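Local coordinates for protein phosphodiesterase (Candida albicans, PDB 6CPU) that is a phosphodiesterase of the HD superfamily, with a largely helical catalytic fold that holds a zinc and a magnesium ion, at residues His217-Ala222 with Leu470-Gln475; Ala279-Gln284 with Asp462-Thr467. All coordinates share one frame; numbering follows the deposited sequence.

How the contacts relate
The two contacts adjoin in the helical catalytic fold, their centres about 10 Å apart. Along the chain the order is 217-222, 279-284, 462-467, 470-475, so the segments of contact 2 both fall between those of contact 1. Segments 462-467 and 470-475 follow one another closely, as the loop after helix 446-462 and the start of helix 470-495. Two probable hydrogen bonds join the contacts: S473 OG to N465 O (2.6 Å) and H217 O to Q284 NE2 (2.7 Å). Contact 2 includes the zinc ligand D462, whereas contact 1 packs the loop after helix 205-216 on the start of helix 470-495, with the side chain of F220 about 13 Å from the zinc.

Contact 1: His217-Ala222 with Leu470-Gln475; sequences HWSFPA and LRVSAQ
S219 OG lies 3.3 Å from V472 CG2 and is hydrogen-bonded to D309, whose carboxylate also forms a salt bridge with R471 NE. The acidic side chain thus ties the two segments together indirectly, beside their nonpolar contact. The arrangement is a loop packed against the first turn of a helix: 217-222 makes two inverse gamma turns, centred on S219 and P221, and faces the beginning of helix 470-495. S219 and V472 are the nearest backbone pair, with 6.7 Å between their CA atoms.

Valine suits its place because its beta-branched side chain puts two methyls toward the loop. CG2 reaches S219 OG, while CG1, anti to the backbone N (chi1 173°), lies 3.7 Å from F220 O. Serine is small enough to let the helix come close, yet its hydroxyl still finds a partner in D309 within this buried place. The ring of F220 leads away from the helix, onto D281 and Q284 of helix 276-292; the carbonyl of the same residue meets V472. One residue before S219, W218 gives its NE1 to T467 O and makes a cation-pi contact with R468. The same F220 O that touches V472 CG1 also accepts a weak bond, 2.8 Å long, from A222 N across the second gamma turn.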
ATOM      1  N   HIS A 217       0.083  17.769   9.049  1.00 28.83           N
ATOM      2  CA  HIS A 217       1.334  17.705   9.825  1.00 28.32           C
ATOM      3  C   HIS A 217       2.448  16.936   9.119  1.00 31.29           C
ATOM      4  O   HIS A 217       2.211  15.850   8.583  1.00 29.53           O
ATOM      5  CB  HIS A 217       1.097  17.007  11.155  1.00 29.33           C
ATOM      6  CG  HIS A 217       0.391  17.849  12.172  1.00 31.57           C
ATOM      7  ND1 HIS A 217      -0.975  18.032  12.164  1.00 30.47           N
ATOM      8  CD2 HIS A 217       0.862  18.543  13.237  1.00 31.43           C
ATOM      9  CE1 HIS A 217      -1.317  18.798  13.185  1.00 32.53           C
ATOM     10  NE2 HIS A 217      -0.221  19.122  13.850  1.00 31.67           N
ATOM     11  N   TRP A 218       3.672  17.466   9.154  1.00 32.68           N
ATOM     12  CA  TRP A 218       4.844  16.678   8.742  1.00 32.51           C
ATOM     13  C   TRP A 218       5.066  15.529   9.718  1.00 32.05           C
ATOM     14  O   TRP A 218       5.559  14.467   9.334  1.00 31.55           O
ATOM     15  CB  TRP A 218       6.120  17.527   8.624  1.00 32.82           C
ATOM     16  CG  TRP A 218       7.301  16.690   8.254  1.00 33.41           C
ATOM     17  CD1 TRP A 218       8.358  16.364   9.048  1.00 35.88           C
ATOM     18  CD2 TRP A 218       7.499  15.996   7.017  1.00 34.07           C
ATOM     19  NE1 TRP A 218       9.226  15.538   8.370  1.00 35.62           N
ATOM     20  CE2 TRP A 218       8.722  15.301   7.119  1.00 34.17           C
ATOM     21  CE3 TRP A 218       6.779  15.926   5.819  1.00 32.81           C
ATOM     22  CZ2 TRP A 218       9.230  14.531   6.073  1.00 33.32           C
ATOM     23  CZ3 TRP A 218       7.287  15.160   4.780  1.00 32.66           C
ATOM     24  CH2 TRP A 218       8.502  14.481   4.913  1.00 32.01           C
ATOM     25  N   SER A 219       4.704  15.730  10.981  1.00 30.81           N
ATOM     26  CA  SER A 219       4.706  14.648  11.957  1.00 32.19           C
ATOM     27  C   SER A 219       3.420  13.821  11.782  1.00 30.61           C
ATOM     28  O   SER A 219       2.568  13.769  12.660  1.00 30.15           O
ATOM     29  CB  SER A 219       4.813  15.205  13.379  1.00 33.62           C
ATOM     30  OG  SER A 219       5.159  14.185  14.305  1.00 40.22           O
ATOM     31  N   PHE A 220       3.311  13.159  10.635  1.00 29.40           N
ATOM     32  CA  PHE A 220       2.100  12.442  10.260  1.00 27.29           C
ATOM     33  C   PHE A 220       1.904  11.264  11.202  1.00 26.27           C
ATOM     34  O   PHE A 220       2.739  10.349  11.217  1.00 25.93           O
ATOM     35  CB  PHE A 220       2.236  11.965   8.815  1.00 27.84           C
ATOM     36  CG  PHE A 220       1.003  11.291   8.259  1.00 26.31           C
ATOM     37  CD1 PHE A 220      -0.218  11.936   8.260  1.00 26.91           C
ATOM     38  CD2 PHE A 220       1.082  10.018   7.695  1.00 26.19           C
ATOM     39  CE1 PHE A 220      -1.351  11.317   7.737  1.00 27.54           C
ATOM     40  CE2 PHE A 220      -0.041   9.397   7.171  1.00 25.86           C
ATOM     41  CZ  PHE A 220      -1.260  10.047   7.185  1.00 26.13           C
ATOM     42  N   PRO A 221       0.815  11.278  12.005  1.00 24.97           N
ATOM     43  CA  PRO A 221       0.669  10.310  13.079  1.00 25.85           C
ATOM     44  C   PRO A 221       0.114   8.976  12.570  1.00 26.29           C
ATOM     45  O   PRO A 221      -0.887   8.476  13.089  1.00 25.27           O
ATOM     46  CB  PRO A 221      -0.328  10.992  14.016  1.00 26.14           C
ATOM     47  CG  PRO A 221      -1.225  11.725  13.080  1.00 25.77           C
ATOM     48  CD  PRO A 221      -0.330  12.214  11.969  1.00 25.37           C
ATOM     49  N   ALA A 222       0.798   8.394  11.583  1.00 27.33           N
ATOM     50  CA  ALA A 222       0.298   7.208  10.881  1.00 26.62           C
ATOM     51  C   ALA A 222      -0.127   6.102  11.827  1.00 25.42           C
ATOM     52  O   ALA A 222      -1.122   5.423  11.575  1.00 23.86           O
ATOM     53  CB  ALA A 222       1.351   6.685   9.918  1.00 26.99           C
ATOM     54  N   LEU A 470      11.265  12.907  15.836  1.00 37.65           N
ATOM     55  CA  LEU A 470      11.839  11.781  16.565  1.00 37.58           C
ATOM     56  C   LEU A 470      10.862  10.717  17.060  1.00 37.39           C
ATOM     57  O   LEU A 470      11.116   9.528  16.873  1.00 37.65           O
ATOM     58  CB  LEU A 470      12.659  12.310  17.752  1.00 39.53           C
ATOM     59  CG  LEU A 470      13.479  11.313  18.571  1.00 41.13           C
ATOM     60  CD1 LEU A 470      14.424  10.497  17.699  1.00 41.91           C
ATOM     61  CD2 LEU A 470      14.263  12.063  19.643  1.00 41.85           C
ATOM     62  N   ARG A 471       9.761  11.126  17.691  1.00 35.91           N
ATOM     63  CA  ARG A 471       8.834  10.162  18.280  1.00 35.86           C
ATOM     64  C   ARG A 471       8.191   9.269  17.209  1.00 34.54           C
ATOM     65  O   ARG A 471       8.089   8.048  17.381  1.00 35.03           O
ATOM     66  CB  ARG A 471       7.736  10.884  19.058  1.00 38.21           C
ATOM     67  CG  ARG A 471       6.928   9.988  19.985  1.00 38.79           C
ATOM     68  CD  ARG A 471       5.866  10.811  20.705  1.00 40.77           C
ATOM     69  NE  ARG A 471       5.008  11.474  19.728  1.00 42.72           N
ATOM     70  CZ  ARG A 471       4.025  10.878  19.055  1.00 43.87           C
ATOM     71  NH1 ARG A 471       3.731   9.598  19.262  1.00 45.66           N
ATOM     72  NH2 ARG A 471       3.325  11.574  18.172  1.00 44.74           N
ATOM     73  N   VAL A 472       7.753   9.892  16.122  1.00 35.37           N
ATOM     74  CA  VAL A 472       7.123   9.168  15.011  1.00 34.92           C
ATOM     75  C   VAL A 472       8.167   8.303  14.309  1.00 34.71           C
ATOM     76  O   VAL A 472       7.878   7.175  13.909  1.00 31.76           O
ATOM     77  CB  VAL A 472       6.483  10.140  13.997  1.00 35.81           C
ATOM     78  CG1 VAL A 472       5.990   9.396  12.756  1.00 35.96           C
ATOM     79  CG2 VAL A 472       5.338  10.909  14.647  1.00 36.74           C
ATOM     80  N   SER A 473       9.376   8.846  14.159  1.00 34.46           N
ATOM     81  CA  SER A 473      10.470   8.133  13.506  1.00 33.44           C
ATOM     82  C   SER A 473      10.784   6.858  14.253  1.00 33.23           C
ATOM     83  O   SER A 473      11.032   5.823  13.638  1.00 31.99           O
ATOM     84  CB  SER A 473      11.709   9.030  13.401  1.00 36.29           C
ATOM     85  OG  SER A 473      12.733   8.436  12.615  1.00 36.77           O
ATOM     86  N   ALA A 474      10.747   6.920  15.582  1.00 32.44           N
ATOM     87  CA  ALA A 474      11.004   5.754  16.418  1.00 32.82           C
ATOM     88  C   ALA A 474       9.907   4.699  16.310  1.00 32.07           C
ATOM     89  O   ALA A 474      10.196   3.508  16.353  1.00 32.30           O
ATOM     90  CB  ALA A 474      11.166   6.166  17.876  1.00 34.00           C
ATOM     91  N   GLN A 475       8.655   5.134  16.207  1.00 29.58           N
ATOM     92  CA  GLN A 475       7.529   4.195  16.059  1.00 28.43           C
ATOM     93  C   GLN A 475       7.703   3.365  14.787  1.00 25.84           C
ATOM     94  O   GLN A 475       7.501   2.161  14.801  1.00 27.30           O
ATOM     95  CB  GLN A 475       6.198   4.949  16.000  1.00 28.42           C
ATOM     96  CG  GLN A 475       5.758   5.547  17.328  1.00 29.51           C
ATOM     97  CD  GLN A 475       4.449   6.299  17.220  1.00 29.75           C
ATOM     98  OE1 GLN A 475       4.207   7.012  16.244  1.00 31.91           O
ATOM     99  NE2 GLN A 475       3.611   6.163  18.229  1.00 31.40           N
TER

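Contact 2: Ala279-Gln284 with Asp462-Thr467; sequences AVDVLQ and DISNVT. With ZN (zinc ion), chain B.
D281 OD2 and N465 OD1, two acceptor oxygens, face each other only 3.6 Å apart, and water reconciles them. The contact also includes the zinc ligand D462, in the HD-type phosphodiesterase fold, where helix 276-292 meets the loop that follows helix 446-462. Water 1 donates to D281 OD2 at 2.8 Å and to N465 OD1 at 3.0 Å, bridging the pair. Water 2, 2.6 Å from D281 OD2, is within bonding distance of N465 OD1 and S464 OG as well; with two protons it can donate to only two of the three at a time. S464 OG is also hydrogen-bonded to A461 O. The carboxylate and amide planes are 48° apart. D281 reaches this water pair with CG anti to its backbone N (chi1 -174°), while its other oxygen, OD1, forms a salt bridge with R468. The neutral amide of N465 supplies the oxygen that faces the carboxylate, and water serves both.

D462, the last residue of helix 446-462, divides its carboxylate between metal and water. OD1 binds zinc at 2.1 Å, whereas OD2 accepts a hydrogen bond of 2.7 Å from water 3, itself a zinc ligand. Water 4 and H278, H349 and D350 complete a shell of six. V282 packs against the backbone of this ligand, with CG2 3.7 Å from D462 CA: a branched, nonpolar side chain fills the place without competing for the metal. Farther along the loop, a turn is closed by T467, whose OG1 donates in the carbonyl plane to a lone pair of S464 O at 2.7 Å, while T467 N bonds to the same oxygen.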
ATOM      1  N   ALA A 279       2.145   2.796   2.677  1.00 20.61           N
ATOM      2  CA  ALA A 279       1.812   3.413   1.406  1.00 19.51           C
ATOM      3  C   ALA A 279       1.267   4.832   1.592  1.00 20.24           C
ATOM      4  O   ALA A 279       1.662   5.773   0.870  1.00 19.50           O
ATOM      5  CB  ALA A 279       0.807   2.560   0.640  1.00 20.04           C
ATOM      6  N   VAL A 280       0.353   4.974   2.549  1.00 20.20           N
ATOM      7  CA  VAL A 280      -0.287   6.249   2.801  1.00 20.84           C
ATOM      8  C   VAL A 280       0.725   7.241   3.413  1.00 20.24           C
ATOM      9  O   VAL A 280       0.733   8.407   3.063  1.00 21.15           O
ATOM     10  CB  VAL A 280      -1.545   6.090   3.677  1.00 20.54           C
ATOM     11  CG1 VAL A 280      -2.149   7.452   3.986  1.00 21.04           C
ATOM     12  CG2 VAL A 280      -2.576   5.202   2.966  1.00 20.85           C
ATOM     13  N   ASP A 281       1.595   6.743   4.274  1.00 21.74           N
ATOM     14  CA  ASP A 281       2.706   7.540   4.793  1.00 22.98           C
ATOM     15  C   ASP A 281       3.603   8.083   3.679  1.00 23.02           C
ATOM     16  O   ASP A 281       3.921   9.277   3.655  1.00 22.79           O
ATOM     17  CB  ASP A 281       3.526   6.698   5.748  1.00 22.83           C
ATOM     18  CG  ASP A 281       4.596   7.498   6.437  1.00 25.11           C
ATOM     19  OD1 ASP A 281       4.243   8.455   7.162  1.00 24.66           O
ATOM     20  OD2 ASP A 281       5.775   7.156   6.254  1.00 26.77           O
ATOM     21  N   VAL A 282       4.007   7.220   2.747  1.00 21.81           N
ATOM     22  CA  VAL A 282       4.841   7.632   1.612  1.00 22.22           C
ATOM     23  C   VAL A 282       4.115   8.624   0.704  1.00 22.48           C
ATOM     24  O   VAL A 282       4.700   9.615   0.220  1.00 23.05           O
ATOM     25  CB  VAL A 282       5.351   6.400   0.796  1.00 21.79           C
ATOM     26  CG1 VAL A 282       6.037   6.827  -0.488  1.00 22.51           C
ATOM     27  CG2 VAL A 282       6.299   5.562   1.639  1.00 22.90           C
ATOM     28  N   LEU A 283       2.833   8.386   0.484  1.00 21.50           N
ATOM     29  CA  LEU A 283       2.005   9.319  -0.274  1.00 21.19           C
ATOM     30  C   LEU A 283       1.990  10.699   0.414  1.00 21.65           C
ATOM     31  O   LEU A 283       2.148  11.744  -0.232  1.00 21.04           O
ATOM     32  CB  LEU A 283       0.574   8.771  -0.388  1.00 21.46           C
ATOM     33  CG  LEU A 283      -0.532   9.727  -0.833  1.00 22.08           C
ATOM     34  CD1 LEU A 283      -0.284  10.208  -2.247  1.00 22.91           C
ATOM     35  CD2 LEU A 283      -1.897   9.067  -0.738  1.00 22.99           C
ATOM     36  N   GLN A 284       1.800  10.674   1.720  1.00 24.05           N
ATOM     37  CA  GLN A 284       1.720  11.902   2.521  1.00 26.00           C
ATOM     38  C   GLN A 284       3.041  12.672   2.531  1.00 26.64           C
ATOM     39  O   GLN A 284       3.031  13.905   2.501  1.00 26.12           O
ATOM     40  CB  GLN A 284       1.280  11.567   3.939  1.00 26.13           C
ATOM     41  CG  GLN A 284       0.823  12.773   4.766  1.00 26.91           C
ATOM     42  CD  GLN A 284       1.908  13.346   5.679  1.00 28.22           C
ATOM     43  OE1 GLN A 284       3.064  12.887   5.692  1.00 25.77           O
ATOM     44  NE2 GLN A 284       1.515  14.324   6.492  1.00 27.72           N
ATOM     45  N   ASP A 462       9.809   7.349   0.215  1.00 27.09           N
ATOM     46  CA  ASP A 462       9.863   5.954   0.643  1.00 28.27           C
ATOM     47  C   ASP A 462      10.780   5.728   1.850  1.00 29.50           C
ATOM     48  O   ASP A 462      10.496   4.867   2.688  1.00 29.82           O
ATOM     49  CB  ASP A 462      10.294   5.067  -0.522  1.00 29.45           C
ATOM     50  CG  ASP A 462      10.081   3.590  -0.251  1.00 30.87           C
ATOM     51  OD1 ASP A 462       9.093   3.188   0.427  1.00 30.52           O
ATOM     52  OD2 ASP A 462      10.925   2.826  -0.751  1.00 33.99           O
ATOM     53  N   ILE A 463      11.875   6.488   1.950  1.00 28.62           N
ATOM     54  CA  ILE A 463      12.803   6.334   3.085  1.00 29.14           C
ATOM     55  C   ILE A 463      12.708   7.511   4.065  1.00 30.77           C
ATOM     56  O   ILE A 463      13.686   7.855   4.735  1.00 30.43           O
ATOM     57  CB  ILE A 463      14.274   6.112   2.623  1.00 30.25           C
ATOM     58  CG1 ILE A 463      14.832   7.327   1.875  1.00 31.24           C
ATOM     59  CG2 ILE A 463      14.376   4.873   1.745  1.00 30.59           C
ATOM     60  CD1 ILE A 463      16.350   7.370   1.874  1.00 34.14           C
ATOM     61  N   SER A 464      11.518   8.097   4.179  1.00 31.23           N
ATOM     62  CA  SER A 464      11.333   9.333   4.949  1.00 30.92           C
ATOM     63  C   SER A 464      11.173   9.124   6.451  1.00 30.83           C
ATOM     64  O   SER A 464      11.085  10.109   7.194  1.00 33.21           O
ATOM     65  CB  SER A 464      10.136  10.114   4.396  1.00 31.64           C
ATOM     66  OG  SER A 464       8.926   9.408   4.627  1.00 32.90           O
ATOM     67  N   ASN A 465      11.152   7.875   6.919  1.00 30.03           N
ATOM     68  CA  ASN A 465      10.973   7.604   8.336  1.00 31.10           C
ATOM     69  C   ASN A 465      12.000   8.340   9.203  1.00 33.49           C
ATOM     70  O   ASN A 465      11.644   8.862  10.258  1.00 34.44           O
ATOM     71  CB  ASN A 465      11.076   6.116   8.634  1.00 32.83           C
ATOM     72  CG  ASN A 465       9.880   5.327   8.138  1.00 31.85           C
ATOM     73  OD1 ASN A 465       8.902   5.875   7.608  1.00 31.99           O
ATOM     74  ND2 ASN A 465       9.945   4.027   8.326  1.00 32.22           N
ATOM     75  N   VAL A 466      13.260   8.359   8.763  1.00 32.64           N
ATOM     76  CA  VAL A 466      14.322   9.067   9.505  1.00 34.62           C
ATOM     77  C   VAL A 466      14.213  10.597   9.447  1.00 35.25           C
ATOM     78  O   VAL A 466      14.885  11.274  10.234  1.00 36.14           O
ATOM     79  CB  VAL A 466      15.750   8.637   9.075  1.00 33.41           C
ATOM     80  CG1 VAL A 466      15.967   7.161   9.382  1.00 34.03           C
ATOM     81  CG2 VAL A 466      16.020   8.949   7.613  1.00 34.36           C
ATOM     82  N   THR A 467      13.412  11.124   8.514  1.00 33.34           N
ATOM     83  CA  THR A 467      13.156  12.564   8.373  1.00 33.52           C
ATOM     84  C   THR A 467      11.894  13.065   9.102  1.00 33.60           C
ATOM     85  O   THR A 467      11.632  14.267   9.124  1.00 34.62           O
ATOM     86  CB  THR A 467      13.048  12.998   6.894  1.00 34.09           C
ATOM     87  OG1 THR A 467      11.812  12.543   6.326  1.00 36.23           O
ATOM     88  CG2 THR A 467      14.215  12.467   6.067  1.00 35.12           C
TER
HETATM   89 ZN    ZN B 601       7.994   1.433   0.361  1.00 34.92          ZN
HETATM   90  O   HOH W   1       6.521   4.510   6.363  1.00 29.28           O
HETATM   91  O   HOH W   2       7.835   8.529   6.916  1.00 32.04           O
HETATM   92  O   HOH W   3       9.304   0.732  -1.212  1.00 30.21           O
HETATM   93  O   HOH W   4       9.380   0.359   1.708  1.00 34.55           O